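Local coordinates for protein transcription initiation factor IIB,Transcription initiation factor IIB (Methanocaldococcus jannaschii, PDB 5O9J) that is a mini-intein with a HINT fold, which probably excises itself from a transcription factor IIB precursor by protein splicing, at residues A47-I52 with M66-V71; I11-N16 with I52-F57; V71-V76 with Y160-T165; D6-I11 with E155-Y160. One frame throughout, in Å; residues are numbered along the deposited sequence.

Contacts 1, 2 and 3 are antiparallel beta pairings in two neighbouring sheets of the HINT fold, whereas contact 4 joins a turn to a loop. Residues 66-71 link two sheets: in contact 1 they leave the sheet of contact 2 and enter that of contact 3, with which contact 1 shares Val71. Contact 2 shares Ile52 with contact 1 and touches contact 3 through Val54 and Leu164. All four are partly buried. Contact 1 packs aliphatic groups and Cys49 on the side of helix 24-33, whereas contacts 2 and 3 mix charged and apolar side chains on both faces. Contact 4 differs in chemistry: a buried carboxylate and a water do the work there, beside the end of contact 3 at Tyr160.

Contact 1 of 4, residues A47-I52 with M66-V71; sequences AKCKGI and MPVSEV
Backbone hydrogen bonds carry most of this contact. Ala47 and Val71 form an antiparallel hydrogen-bonded pair: Val71 N reaches Ala47 O at 2.7 Å and Ala47 N reaches Val71 O at 2.8 Å, both donors lying nearly along the C=O axes. Two residues on, Cys49 N binds Ser69 O almost straight, though from 35° above the carbonyl plane. Beyond this point the chains part around Lys50 and Gly51, and they meet again where Val68 N donates to Ile52 O at 2.9 Å, in the carbonyl plane and with a nearly linear N-H. A water spans the gap next to it, accepting from Ile52 N and donating to Val68 O, the latter at 2.6 Å.

Apolar packing fills one side. Cys49 holds SG in the crowded position between its N and carbonyl carbon (chi1 60°), which places the sulfur 4.0 Å from both Val68 CG1 and Val71 CG1. Ile52 and Val68 lie side by side, CG2 against CG2, while Ala47 CB faces Val71 CG2.

On the other face Glu70 CB lies 3.2 Å from Ala47 O and beside Lys48 CA, and its carboxylate makes a salt bridge with Arg39. Helix 24-33 covers the apolar side through Leu27, Ile28 and Ile31, and residues 66-71 pass from strand 63-67 of one sheet into strand 70-75 of the next.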
loop_
_atom_site.group_PDB
_atom_site.type_symbol
_atom_site.label_atom_id
_atom_site.label_comp_id
_atom_site.label_asym_id
_atom_site.label_seq_id
_atom_site.Cartn_x
_atom_site.Cartn_y
_atom_site.Cartn_z
ATOM N N ALA A 47 -8.772 -14.641 -4.654
ATOM C CA ALA A 47 -9.630 -15.408 -3.760
ATOM C C ALA A 47 -10.578 -14.483 -3.054
ATOM O O ALA A 47 -10.162 -13.445 -2.544
ATOM C CB ALA A 47 -8.806 -16.184 -2.740
ATOM N N LYS A 48 -11.853 -14.846 -3.021
ATOM C CA LYS A 48 -12.795 -14.105 -2.203
ATOM C C LYS A 48 -12.648 -14.637 -0.784
ATOM O O LYS A 48 -12.337 -15.811 -0.599
ATOM C CB LYS A 48 -14.228 -14.252 -2.719
ATOM C CG LYS A 48 -15.134 -15.066 -1.817
ATOM C CD LYS A 48 -16.520 -14.453 -1.787
ATOM C CE LYS A 48 -17.396 -15.078 -0.709
ATOM N NZ LYS A 48 -18.715 -14.381 -0.607
ATOM N N CYS A 49 -12.836 -13.779 0.216
ATOM C CA CYS A 49 -12.654 -14.204 1.602
ATOM C C CYS A 49 -13.765 -13.727 2.542
ATOM O O CYS A 49 -14.520 -12.804 2.228
ATOM C CB CYS A 49 -11.293 -13.732 2.123
ATOM S SG CYS A 49 -11.040 -11.947 2.096
ATOM N N LYS A 50 -13.849 -14.375 3.701
ATOM C CA LYS A 50 -14.899 -14.123 4.679
ATOM C C LYS A 50 -14.311 -13.843 6.060
ATOM O O LYS A 50 -13.375 -14.514 6.492
ATOM C CB LYS A 50 -15.843 -15.324 4.768
ATOM C CG LYS A 50 -16.584 -15.670 3.484
ATOM C CD LYS A 50 -17.483 -14.536 3.010
ATOM C CE LYS A 50 -18.907 -15.041 2.774
ATOM N NZ LYS A 50 -19.787 -14.046 2.099
ATOM N N GLY A 51 -14.864 -12.857 6.752
ATOM C CA GLY A 51 -14.506 -12.610 8.139
ATOM C C GLY A 51 -13.164 -11.930 8.323
ATOM O O GLY A 51 -12.547 -12.045 9.379
ATOM N N ILE A 52 -12.708 -11.223 7.296
ATOM C CA ILE A 52 -11.473 -10.467 7.412
ATOM C C ILE A 52 -11.706 -8.976 7.239
ATOM O O ILE A 52 -12.398 -8.534 6.316
ATOM C CB ILE A 52 -10.431 -10.949 6.405
ATOM C CG1 ILE A 52 -9.955 -12.347 6.815
ATOM C CG2 ILE A 52 -9.262 -9.973 6.333
ATOM C CD1 ILE A 52 -8.662 -12.750 6.226
ATOM N N MET A 66 -12.564 -2.257 8.256
ATOM C CA MET A 66 -13.476 -2.383 7.118
ATOM C C MET A 66 -13.314 -3.750 6.469
ATOM O O MET A 66 -12.184 -4.223 6.289
ATOM C CB MET A 66 -13.219 -1.299 6.065
ATOM C CG MET A 66 -13.408 0.143 6.549
ATOM S SD MET A 66 -15.145 0.575 6.721
ATOM C CE MET A 66 -15.690 0.544 5.016
ATOM N N PRO A 67 -14.442 -4.379 6.100
ATOM C CA PRO A 67 -14.456 -5.681 5.421
ATOM C C PRO A 67 -13.580 -5.742 4.182
ATOM O O PRO A 67 -13.633 -4.850 3.338
ATOM C CB PRO A 67 -15.928 -5.848 5.022
ATOM C CG PRO A 67 -16.674 -5.094 6.064
ATOM C CD PRO A 67 -15.808 -3.886 6.351
ATOM N N VAL A 68 -12.795 -6.808 4.078
ATOM C CA VAL A 68 -12.093 -7.145 2.844
ATOM C C VAL A 68 -12.966 -8.142 2.085
ATOM O O VAL A 68 -13.424 -9.131 2.658
ATOM C CB VAL A 68 -10.707 -7.746 3.123
ATOM C CG1 VAL A 68 -9.998 -8.141 1.812
ATOM C CG2 VAL A 68 -9.855 -6.757 3.931
ATOM N N SER A 69 -13.225 -7.878 0.810
ATOM C CA SER A 69 -14.114 -8.748 0.045
ATOM C C SER A 69 -13.336 -9.871 -0.625
ATOM O O SER A 69 -13.788 -11.010 -0.662
ATOM C CB SER A 69 -14.882 -7.945 -0.999
ATOM O OG SER A 69 -13.975 -7.234 -1.820
ATOM N N GLU A 70 -12.165 -9.538 -1.160
ATOM C CA GLU A 70 -11.311 -10.524 -1.809
ATOM C C GLU A 70 -9.841 -10.138 -1.667
ATOM O O GLU A 70 -9.509 -8.987 -1.367
ATOM C CB GLU A 70 -11.686 -10.676 -3.293
ATOM C CG GLU A 70 -11.574 -9.388 -4.090
ATOM C CD GLU A 70 -11.972 -9.527 -5.558
ATOM O OE1 GLU A 70 -12.880 -10.330 -5.882
ATOM O OE2 GLU A 70 -11.365 -8.811 -6.388
ATOM N N VAL A 71 -8.956 -11.111 -1.857
ATOM C CA VAL A 71 -7.524 -10.842 -1.857
ATOM C C VAL A 71 -6.937 -11.391 -3.142
ATOM O O VAL A 71 -7.542 -12.245 -3.791
ATOM C CB VAL A 71 -6.797 -11.476 -0.655
ATOM C CG1 VAL A 71 -7.394 -10.982 0.669
ATOM C CG2 VAL A 71 -6.859 -12.994 -0.738
HETATM O O HOH W 1 -13.475 -10.786 4.608
#

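Contact 2 of 4, residues I11-N16 with I52-F57; sequences IIIKEN and IEVIAF
The antiparallel pair of strands 10-15 and 52-57 forms the middle of a four-stranded sheet in the HINT fold, flanked by strands 18-23 and 63-67. Lys14 and Glu53 are the hydrogen-bonded pair: Lys14 N donates to Glu53 O, from 27° above the carbonyl plane, and Glu53 N returns a bond of 2.8 Å to Lys14 O, in plane. Towards Ile55 the grip loosens, its N reaching Ile12 O at 3.3 Å in a weak bond.

On the face of Ile13, Glu15, Ile52 and Val54, Ile52 packs on Leu27 and Ile31 of helix 24-33, as Ile11 does on Ile24 and Leu27, while Val54 meets Phe172 of strand 171-174. Val54 CG2, anti to the backbone N, packs on Ile11 CB and also meets Ile12 O at 3.6 Å. Glu15 sends its carboxylate to a salt bridge with Lys30. Across the sheet, Ile12 and Ile55 run alongside each other, with CG2 of the first 3.9 Å from CG1 of the second, and Phe65 packs against both. Lys14 and Glu53 extend side by side. Their charged ends stop short of a salt bridge, and a water joins them instead, accepting from Lys14 NZ and donating to Glu53 OE1 at 2.8 Å.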
loop_
_atom_site.group_PDB
_atom_site.type_symbol
_atom_site.label_atom_id
_atom_site.label_comp_id
_atom_site.label_asym_id
_atom_site.label_seq_id
_atom_site.Cartn_x
_atom_site.Cartn_y
_atom_site.Cartn_z
ATOM N N ILE A 11 0.069 -5.387 8.127
ATOM C CA ILE A 11 -1.275 -4.843 8.174
ATOM C C ILE A 11 -1.910 -5.212 9.489
ATOM O O ILE A 11 -1.579 -6.234 10.085
ATOM C CB ILE A 11 -2.198 -5.374 7.056
ATOM C CG1 ILE A 11 -2.048 -6.888 6.917
ATOM C CG2 ILE A 11 -1.909 -4.703 5.753
ATOM C CD1 ILE A 11 -2.860 -7.459 5.777
ATOM N N ILE A 12 -2.854 -4.386 9.910
ATOM C CA ILE A 12 -3.568 -4.601 11.148
ATOM C C ILE A 12 -4.924 -5.143 10.766
ATOM O O ILE A 12 -5.670 -4.487 10.047
ATOM C CB ILE A 12 -3.689 -3.281 11.973
ATOM C CG1 ILE A 12 -2.300 -2.783 12.381
ATOM C CG2 ILE A 12 -4.553 -3.492 13.194
ATOM C CD1 ILE A 12 -2.231 -1.286 12.710
ATOM N N ILE A 13 -5.247 -6.348 11.220
ATOM C CA ILE A 13 -6.474 -6.987 10.767
ATOM C C ILE A 13 -7.362 -7.509 11.877
ATOM O O ILE A 13 -6.936 -7.656 13.021
ATOM C CB ILE A 13 -6.180 -8.186 9.831
ATOM C CG1 ILE A 13 -5.390 -9.268 10.577
ATOM C CG2 ILE A 13 -5.429 -7.734 8.600
ATOM C CD1 ILE A 13 -5.181 -10.545 9.763
ATOM N N LYS A 14 -8.610 -7.779 11.503
ATOM C CA LYS A 14 -9.504 -8.639 12.267
ATOM C C LYS A 14 -9.771 -9.901 11.459
ATOM O O LYS A 14 -10.283 -9.815 10.342
ATOM C CB LYS A 14 -10.828 -7.944 12.577
ATOM C CG LYS A 14 -10.902 -7.260 13.914
ATOM C CD LYS A 14 -12.356 -7.048 14.269
ATOM C CE LYS A 14 -12.534 -5.987 15.325
ATOM N NZ LYS A 14 -13.979 -5.815 15.646
ATOM N N GLU A 15 -9.417 -11.062 12.005
ATOM C CA GLU A 15 -9.671 -12.332 11.319
ATOM C C GLU A 15 -10.692 -13.156 12.101
ATOM O O GLU A 15 -10.527 -13.377 13.308
ATOM C CB GLU A 15 -8.377 -13.128 11.132
ATOM C CG GLU A 15 -8.532 -14.388 10.279
ATOM C CD GLU A 15 -7.206 -15.091 10.015
ATOM O OE1 GLU A 15 -6.226 -14.806 10.738
ATOM O OE2 GLU A 15 -7.141 -15.926 9.084
ATOM N N ASN A 16 -11.749 -13.589 11.411
ATOM C CA ASN A 16 -12.870 -14.310 12.025
ATOM C C ASN A 16 -13.335 -13.698 13.339
ATOM O O ASN A 16 -13.806 -14.407 14.226
ATOM C CB ASN A 16 -12.503 -15.778 12.253
ATOM C CG ASN A 16 -12.355 -16.539 10.963
ATOM O OD1 ASN A 16 -12.960 -16.179 9.952
ATOM N ND2 ASN A 16 -11.546 -17.596 10.981
ATOM N N ILE A 52 -12.708 -11.223 7.296
ATOM C CA ILE A 52 -11.473 -10.467 7.412
ATOM C C ILE A 52 -11.706 -8.976 7.239
ATOM O O ILE A 52 -12.398 -8.534 6.316
ATOM C CB ILE A 52 -10.431 -10.949 6.405
ATOM C CG1 ILE A 52 -9.955 -12.347 6.815
ATOM C CG2 ILE A 52 -9.262 -9.973 6.333
ATOM C CD1 ILE A 52 -8.662 -12.750 6.226
ATOM N N GLU A 53 -11.128 -8.206 8.155
ATOM C CA GLU A 53 -11.243 -6.760 8.132
ATOM C C GLU A 53 -9.866 -6.127 8.262
ATOM O O GLU A 53 -9.005 -6.646 8.966
ATOM C CB GLU A 53 -12.164 -6.276 9.257
ATOM C CG GLU A 53 -13.513 -6.978 9.305
ATOM C CD GLU A 53 -14.512 -6.283 10.216
ATOM O OE1 GLU A 53 -14.090 -5.649 11.208
ATOM O OE2 GLU A 53 -15.728 -6.364 9.933
ATOM N N VAL A 54 -9.660 -5.005 7.580
ATOM C CA VAL A 54 -8.394 -4.290 7.670
ATOM C C VAL A 54 -8.645 -2.834 8.072
ATOM O O VAL A 54 -9.752 -2.312 7.884
ATOM C CB VAL A 54 -7.630 -4.357 6.334
ATOM C CG1 VAL A 54 -8.313 -3.498 5.272
ATOM C CG2 VAL A 54 -6.164 -3.970 6.511
ATOM N N ILE A 55 -7.636 -2.186 8.644
ATOM C CA ILE A 55 -7.753 -0.768 8.968
ATOM C C ILE A 55 -7.742 0.038 7.685
ATOM O O ILE A 55 -6.838 -0.088 6.871
ATOM C CB ILE A 55 -6.620 -0.264 9.886
ATOM C CG1 ILE A 55 -6.717 -0.924 11.256
ATOM C CG2 ILE A 55 -6.688 1.260 10.029
ATOM C CD1 ILE A 55 -8.052 -0.677 11.967
ATOM N N ALA A 56 -8.766 0.854 7.502
ATOM C CA ALA A 56 -8.855 1.683 6.327
ATOM C C ALA A 56 -9.530 2.989 6.679
ATOM O O ALA A 56 -10.166 3.111 7.721
ATOM C CB ALA A 56 -9.615 0.967 5.226
ATOM N N PHE A 57 -9.385 3.960 5.792
ATOM C CA PHE A 57 -10.031 5.255 5.914
ATOM C C PHE A 57 -11.351 5.255 5.140
ATOM O O PHE A 57 -11.351 5.290 3.911
ATOM C CB PHE A 57 -9.097 6.330 5.383
ATOM C CG PHE A 57 -9.618 7.695 5.546
ATOM C CD1 PHE A 57 -9.468 8.384 6.750
ATOM C CD2 PHE A 57 -10.303 8.293 4.505
ATOM C CE1 PHE A 57 -9.973 9.657 6.870
ATOM C CE2 PHE A 57 -10.801 9.539 4.635
ATOM C CZ PHE A 57 -10.640 10.250 5.800
HETATM O O HOH W 2 -15.039 -4.318 13.423
#

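Contact 3 of 4, residues V71-V76 with Y160-T165; sequences VSRHPV and YAYDLT. With GOL (glycerol), chain G.
Strands 70-75 and 160-165 run antiparallel, 157° between their directions, as the inner part of a five-stranded sheet of the HINT fold, with Ser72-Asp163 and His74-Ala161 as hydrogen-bonded pairs. Ala161 N to His74 O, at 2.9 Å, lies nearly along the C=O axis. Ser72 N instead meets a lone pair of Asp163 O, in the carbonyl plane.

On one face Val71 and Leu164 lie side by side, CG1 of the valine 3.6 Å from CD2 of the leucine. Arg73 follows on this face, its CG crowded between backbone N and carbonyl carbon and the chain then extended to NE. Its CB leans on Tyr162 CD2 and its CG on Tyr160 CD2, the guanidinium plane standing 53° from the Tyr160 ring. The charge is shared with Asp29 and Glu45, both salt-bridged to it. Tyr162 packs on Ile28 of helix 24-33.

The opposite face holds Ser72, whose OG lies just 3.1 Å from Asp163 CB; the Asp163 carboxylate accepts from the backbone N atoms of Tyr3 and Ala4. Val76 CG2 covers Ala161 CB at 3.8 Å.

At the sheet's end the Tyr160 ring is sandwiched, Pro75 over one face and C1 of a glycerol, probably from the crystallisation liquor, over the other. The same glycerol accepts a weak bond from Arg73 NH1, and its O1 makes a very short hydrogen bond of 2.5 Å with Tyr162 OH.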
loop_
_atom_site.group_PDB
_atom_site.type_symbol
_atom_site.label_atom_id
_atom_site.label_comp_id
_atom_site.label_asym_id
_atom_site.label_seq_id
_atom_site.Cartn_x
_atom_site.Cartn_y
_atom_site.Cartn_z
ATOM N N VAL A 71 -8.956 -11.111 -1.857
ATOM C CA VAL A 71 -7.524 -10.842 -1.857
ATOM C C VAL A 71 -6.937 -11.391 -3.142
ATOM O O VAL A 71 -7.542 -12.245 -3.791
ATOM C CB VAL A 71 -6.797 -11.476 -0.655
ATOM C CG1 VAL A 71 -7.394 -10.982 0.669
ATOM C CG2 VAL A 71 -6.859 -12.994 -0.738
ATOM N N SER A 72 -5.762 -10.906 -3.511
ATOM C CA SER A 72 -5.138 -11.395 -4.722
ATOM C C SER A 72 -3.635 -11.195 -4.668
ATOM O O SER A 72 -3.120 -10.467 -3.816
ATOM C CB SER A 72 -5.740 -10.703 -5.955
ATOM O OG SER A 72 -5.289 -9.370 -6.091
ATOM N N ARG A 73 -2.939 -11.869 -5.575
ATOM C CA ARG A 73 -1.500 -11.757 -5.716
ATOM C C ARG A 73 -1.157 -11.951 -7.184
ATOM O O ARG A 73 -1.934 -12.555 -7.929
ATOM C CB ARG A 73 -0.776 -12.795 -4.855
ATOM C CG ARG A 73 -0.978 -14.242 -5.345
ATOM C CD ARG A 73 -0.349 -15.293 -4.429
ATOM N NE ARG A 73 -0.716 -16.649 -4.852
ATOM C CZ ARG A 73 -0.419 -17.759 -4.178
ATOM N NH1 ARG A 73 0.252 -17.687 -3.036
ATOM N NH2 ARG A 73 -0.798 -18.946 -4.645
ATOM N N HIS A 74 -0.003 -11.433 -7.600
ATOM C CA HIS A 74 0.534 -11.707 -8.930
ATOM C C HIS A 74 2.050 -11.627 -8.876
ATOM O O HIS A 74 2.603 -10.949 -8.003
ATOM C CB HIS A 74 -0.041 -10.745 -9.979
ATOM C CG HIS A 74 0.195 -9.291 -9.681
ATOM N ND1 HIS A 74 1.291 -8.598 -10.150
ATOM C CD2 HIS A 74 -0.545 -8.403 -8.978
ATOM C CE1 HIS A 74 1.227 -7.354 -9.740
ATOM N NE2 HIS A 74 0.128 -7.190 -9.026
ATOM N N PRO A 75 2.736 -12.361 -9.777
ATOM C CA PRO A 75 4.197 -12.304 -9.825
ATOM C C PRO A 75 4.688 -10.943 -10.279
ATOM O O PRO A 75 4.080 -10.329 -11.157
ATOM C CB PRO A 75 4.571 -13.381 -10.861
ATOM C CG PRO A 75 3.368 -14.247 -10.975
ATOM C CD PRO A 75 2.193 -13.353 -10.719
ATOM N N VAL A 76 5.788 -10.486 -9.699
ATOM C CA VAL A 76 6.392 -9.227 -10.107
ATOM C C VAL A 76 7.905 -9.348 -10.116
ATOM O O VAL A 76 8.491 -9.986 -9.244
ATOM C CB VAL A 76 5.975 -8.066 -9.181
ATOM C CG1 VAL A 76 4.583 -7.599 -9.527
ATOM C CG2 VAL A 76 6.033 -8.500 -7.734
ATOM N N TYR A 160 6.150 -12.007 -5.450
ATOM C CA TYR A 160 4.760 -11.648 -5.686
ATOM C C TYR A 160 4.447 -10.287 -5.041
ATOM O O TYR A 160 5.109 -9.876 -4.091
ATOM C CB TYR A 160 3.825 -12.732 -5.139
ATOM C CG TYR A 160 3.713 -13.993 -5.994
ATOM C CD1 TYR A 160 4.798 -14.854 -6.165
ATOM C CD2 TYR A 160 2.509 -14.338 -6.604
ATOM C CE1 TYR A 160 4.687 -16.016 -6.942
ATOM C CE2 TYR A 160 2.388 -15.490 -7.373
ATOM C CZ TYR A 160 3.477 -16.324 -7.540
ATOM O OH TYR A 160 3.348 -17.467 -8.306
ATOM N N ALA A 161 3.459 -9.588 -5.585
ATOM C CA ALA A 161 2.908 -8.384 -4.968
ATOM C C ALA A 161 1.451 -8.662 -4.641
ATOM O O ALA A 161 0.830 -9.518 -5.275
ATOM C CB ALA A 161 3.039 -7.199 -5.885
ATOM N N TYR A 162 0.898 -7.949 -3.665
ATOM C CA TYR A 162 -0.380 -8.351 -3.089
ATOM C C TYR A 162 -1.444 -7.252 -3.059
ATOM O O TYR A 162 -1.134 -6.057 -3.005
ATOM C CB TYR A 162 -0.142 -8.896 -1.677
ATOM C CG TYR A 162 0.812 -10.069 -1.665
ATOM C CD1 TYR A 162 2.184 -9.867 -1.631
ATOM C CD2 TYR A 162 0.344 -11.377 -1.714
ATOM C CE1 TYR A 162 3.070 -10.934 -1.643
ATOM C CE2 TYR A 162 1.223 -12.453 -1.717
ATOM C CZ TYR A 162 2.584 -12.220 -1.682
ATOM O OH TYR A 162 3.481 -13.262 -1.688
ATOM N N ASP A 163 -2.702 -7.684 -3.082
ATOM C CA ASP A 163 -3.855 -6.791 -3.173
ATOM C C ASP A 163 -4.958 -7.160 -2.182
ATOM O O ASP A 163 -5.292 -8.335 -2.004
ATOM C CB ASP A 163 -4.436 -6.819 -4.588
ATOM C CG ASP A 163 -3.902 -5.707 -5.475
ATOM O OD1 ASP A 163 -4.404 -4.569 -5.357
ATOM O OD2 ASP A 163 -2.974 -5.970 -6.277
ATOM N N LEU A 164 -5.535 -6.148 -1.545
ATOM C CA LEU A 164 -6.781 -6.328 -0.817
ATOM C C LEU A 164 -7.844 -5.557 -1.574
ATOM O O LEU A 164 -7.546 -4.529 -2.186
ATOM C CB LEU A 164 -6.671 -5.830 0.629
ATOM C CG LEU A 164 -5.593 -6.433 1.536
ATOM C CD1 LEU A 164 -5.532 -5.708 2.874
ATOM C CD2 LEU A 164 -5.838 -7.915 1.762
ATOM N N THR A 165 -9.076 -6.050 -1.559
ATOM C CA THR A 165 -10.187 -5.266 -2.069
ATOM C C THR A 165 -11.037 -4.836 -0.892
ATOM O O THR A 165 -11.633 -5.663 -0.197
ATOM C CB THR A 165 -11.050 -6.039 -3.090
ATOM O OG1 THR A 165 -10.251 -6.387 -4.225
ATOM C CG2 THR A 165 -12.219 -5.180 -3.558
HETATM C C1 GOL G . 3.390 -16.057 -3.304
HETATM O O1 GOL G . 2.454 -15.355 -2.514
HETATM C C2 GOL G . 4.430 -16.724 -2.414
HETATM O O2 GOL G . 4.004 -18.038 -2.125
HETATM C C3 GOL G . 5.752 -16.788 -3.172
HETATM O O3 GOL G . 6.527 -17.855 -2.673
#

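Contact 4 of 4, residues D6-I11 with E155-Y160; sequences DYNEPI and EPTSGY
Asp6 carries this contact. Its CB sets out alongside the other segment, and with CG anti to the backbone N (chi1 -178°) the carboxylate is brought in to Thr157, which it crosses at about a right angle. OD1 accepts from Thr157 N at 3.0 Å and also comes within 3.4 Å of Pro156 CA. OD2 takes the hydroxyl of the same residue, Thr157 OG1 at 2.9 Å, so that one threonine is clasped by both oxygens, each through its syn lone pair. OD2 also receives a weak bond from Asn8 N, two residues along its own chain. Fixed by these partners, the buried carboxylate probably stays ionised.

A water completes the grip on OD1. It donates to Asp6 OD1 and to Tyr160 O, the second bond being 2.6 Å long, while it accepts from Tyr7 N and Ser158 N; its four bonds thus tie the carboxylate to three backbone atoms.

Tyr7 sets its CB against Thr157 CB at 3.9 Å, and Ser158 CB approaches its ring obliquely, nearest CD2. Ser158 OG receives the Tyr160 N and bonds to Tyr162 OH. Helix 24-33 touches Tyr7 through Glu26 and Asp29.

The arrangement pairs a type I beta turn, Asp6 to Glu9, with an ST turn at Ser158, and it brings the N-terminal part of the HINT-fold chain against the loop leading into strand 160-165.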
loop_
_atom_site.group_PDB
_atom_site.type_symbol
_atom_site.label_atom_id
_atom_site.label_comp_id
_atom_site.label_asym_id
_atom_site.label_seq_id
_atom_site.Cartn_x
_atom_site.Cartn_y
_atom_site.Cartn_z
ATOM N N ASP A 6 4.199 -5.185 -1.484
ATOM C CA ASP A 6 5.218 -6.187 -1.198
ATOM C C ASP A 6 4.834 -7.044 0.001
ATOM O O ASP A 6 4.188 -6.571 0.943
ATOM C CB ASP A 6 6.581 -5.532 -0.952
ATOM C CG ASP A 6 7.693 -6.556 -0.706
ATOM O OD1 ASP A 6 8.119 -7.230 -1.669
ATOM O OD2 ASP A 6 8.141 -6.689 0.451
ATOM N N TYR A 7 5.252 -8.304 -0.058
ATOM C CA TYR A 7 4.958 -9.328 0.942
ATOM C C TYR A 7 5.083 -8.872 2.390
ATOM O O TYR A 7 4.228 -9.184 3.216
ATOM C CB TYR A 7 5.892 -10.523 0.724
ATOM C CG TYR A 7 5.598 -11.748 1.571
ATOM C CD1 TYR A 7 6.098 -11.870 2.868
ATOM C CD2 TYR A 7 4.851 -12.807 1.055
ATOM C CE1 TYR A 7 5.841 -12.999 3.632
ATOM C CE2 TYR A 7 4.590 -13.934 1.807
ATOM C CZ TYR A 7 5.083 -14.025 3.092
ATOM O OH TYR A 7 4.813 -15.152 3.828
ATOM N N ASN A 8 6.161 -8.165 2.701
ATOM C CA ASN A 8 6.508 -7.922 4.097
ATOM C C ASN A 8 5.683 -6.852 4.810
ATOM O O ASN A 8 5.719 -6.790 6.030
ATOM C CB ASN A 8 7.993 -7.559 4.220
ATOM C CG ASN A 8 8.890 -8.783 4.365
ATOM O OD1 ASN A 8 8.412 -9.898 4.579
ATOM N ND2 ASN A 8 10.201 -8.575 4.259
ATOM N N GLU A 9 4.951 -6.017 4.072
ATOM C CA GLU A 9 4.260 -4.892 4.700
ATOM C C GLU A 9 3.228 -5.350 5.726
ATOM O O GLU A 9 2.266 -6.038 5.390
ATOM C CB GLU A 9 3.576 -4.007 3.655
ATOM C CG GLU A 9 4.501 -3.488 2.586
ATOM C CD GLU A 9 5.736 -2.835 3.148
ATOM O OE1 GLU A 9 5.601 -1.930 4.003
ATOM O OE2 GLU A 9 6.851 -3.233 2.729
ATOM N N PRO A 10 3.428 -4.963 6.989
ATOM C CA PRO A 10 2.480 -5.310 8.048
ATOM C C PRO A 10 1.135 -4.637 7.862
ATOM O O PRO A 10 1.074 -3.472 7.464
ATOM C CB PRO A 10 3.175 -4.808 9.318
ATOM C CG PRO A 10 4.137 -3.811 8.850
ATOM C CD PRO A 10 4.600 -4.249 7.515
ATOM N N ILE A 11 0.069 -5.387 8.127
ATOM C CA ILE A 11 -1.275 -4.843 8.174
ATOM C C ILE A 11 -1.910 -5.212 9.489
ATOM O O ILE A 11 -1.579 -6.234 10.085
ATOM C CB ILE A 11 -2.198 -5.374 7.056
ATOM C CG1 ILE A 11 -2.048 -6.888 6.917
ATOM C CG2 ILE A 11 -1.909 -4.703 5.753
ATOM C CD1 ILE A 11 -2.860 -7.459 5.777
ATOM N N GLU A 155 14.329 -6.794 -5.455
ATOM C CA GLU A 155 13.452 -7.928 -5.700
ATOM C C GLU A 155 12.376 -7.964 -4.644
ATOM O O GLU A 155 12.651 -7.674 -3.473
ATOM C CB GLU A 155 14.226 -9.249 -5.697
ATOM C CG GLU A 155 15.394 -9.320 -4.686
ATOM C CD GLU A 155 16.639 -8.529 -5.079
ATOM O OE1 GLU A 155 17.070 -8.655 -6.239
ATOM O OE2 GLU A 155 17.153 -7.828 -4.187
ATOM N N PRO A 156 11.147 -8.315 -5.048
ATOM C CA PRO A 156 10.064 -8.514 -4.084
ATOM C C PRO A 156 10.440 -9.622 -3.115
ATOM O O PRO A 156 11.085 -10.581 -3.534
ATOM C CB PRO A 156 8.871 -8.916 -4.959
ATOM C CG PRO A 156 9.199 -8.410 -6.318
ATOM C CD PRO A 156 10.693 -8.519 -6.435
ATOM N N THR A 157 10.065 -9.490 -1.848
ATOM C CA THR A 157 10.420 -10.484 -0.841
ATOM C C THR A 157 9.989 -11.891 -1.259
ATOM O O THR A 157 10.729 -12.855 -1.063
ATOM C CB THR A 157 9.791 -10.150 0.517
ATOM O OG1 THR A 157 10.125 -8.804 0.880
ATOM C CG2 THR A 157 10.290 -11.108 1.589
ATOM N N SER A 158 8.806 -12.002 -1.857
ATOM C CA SER A 158 8.259 -13.310 -2.215
ATOM C C SER A 158 8.330 -13.624 -3.707
ATOM O O SER A 158 8.260 -14.788 -4.105
ATOM C CB SER A 158 6.802 -13.419 -1.766
ATOM O OG SER A 158 5.959 -12.635 -2.592
ATOM N N GLY A 159 8.460 -12.589 -4.530
ATOM C CA GLY A 159 8.377 -12.755 -5.969
ATOM C C GLY A 159 6.960 -12.450 -6.411
ATOM O O GLY A 159 6.606 -12.606 -7.581
ATOM N N TYR A 160 6.150 -12.007 -5.450
ATOM C CA TYR A 160 4.760 -11.648 -5.686
ATOM C C TYR A 160 4.447 -10.287 -5.041
ATOM O O TYR A 160 5.109 -9.876 -4.091
ATOM C CB TYR A 160 3.825 -12.732 -5.139
ATOM C CG TYR A 160 3.713 -13.993 -5.994
ATOM C CD1 TYR A 160 4.798 -14.854 -6.165
ATOM C CD2 TYR A 160 2.509 -14.338 -6.604
ATOM C CE1 TYR A 160 4.687 -16.016 -6.942
ATOM C CE2 TYR A 160 2.388 -15.490 -7.373
ATOM C CZ TYR A 160 3.477 -16.324 -7.540
ATOM O OH TYR A 160 3.348 -17.467 -8.306
HETATM O O HOH W 3 6.803 -9.592 -2.144
#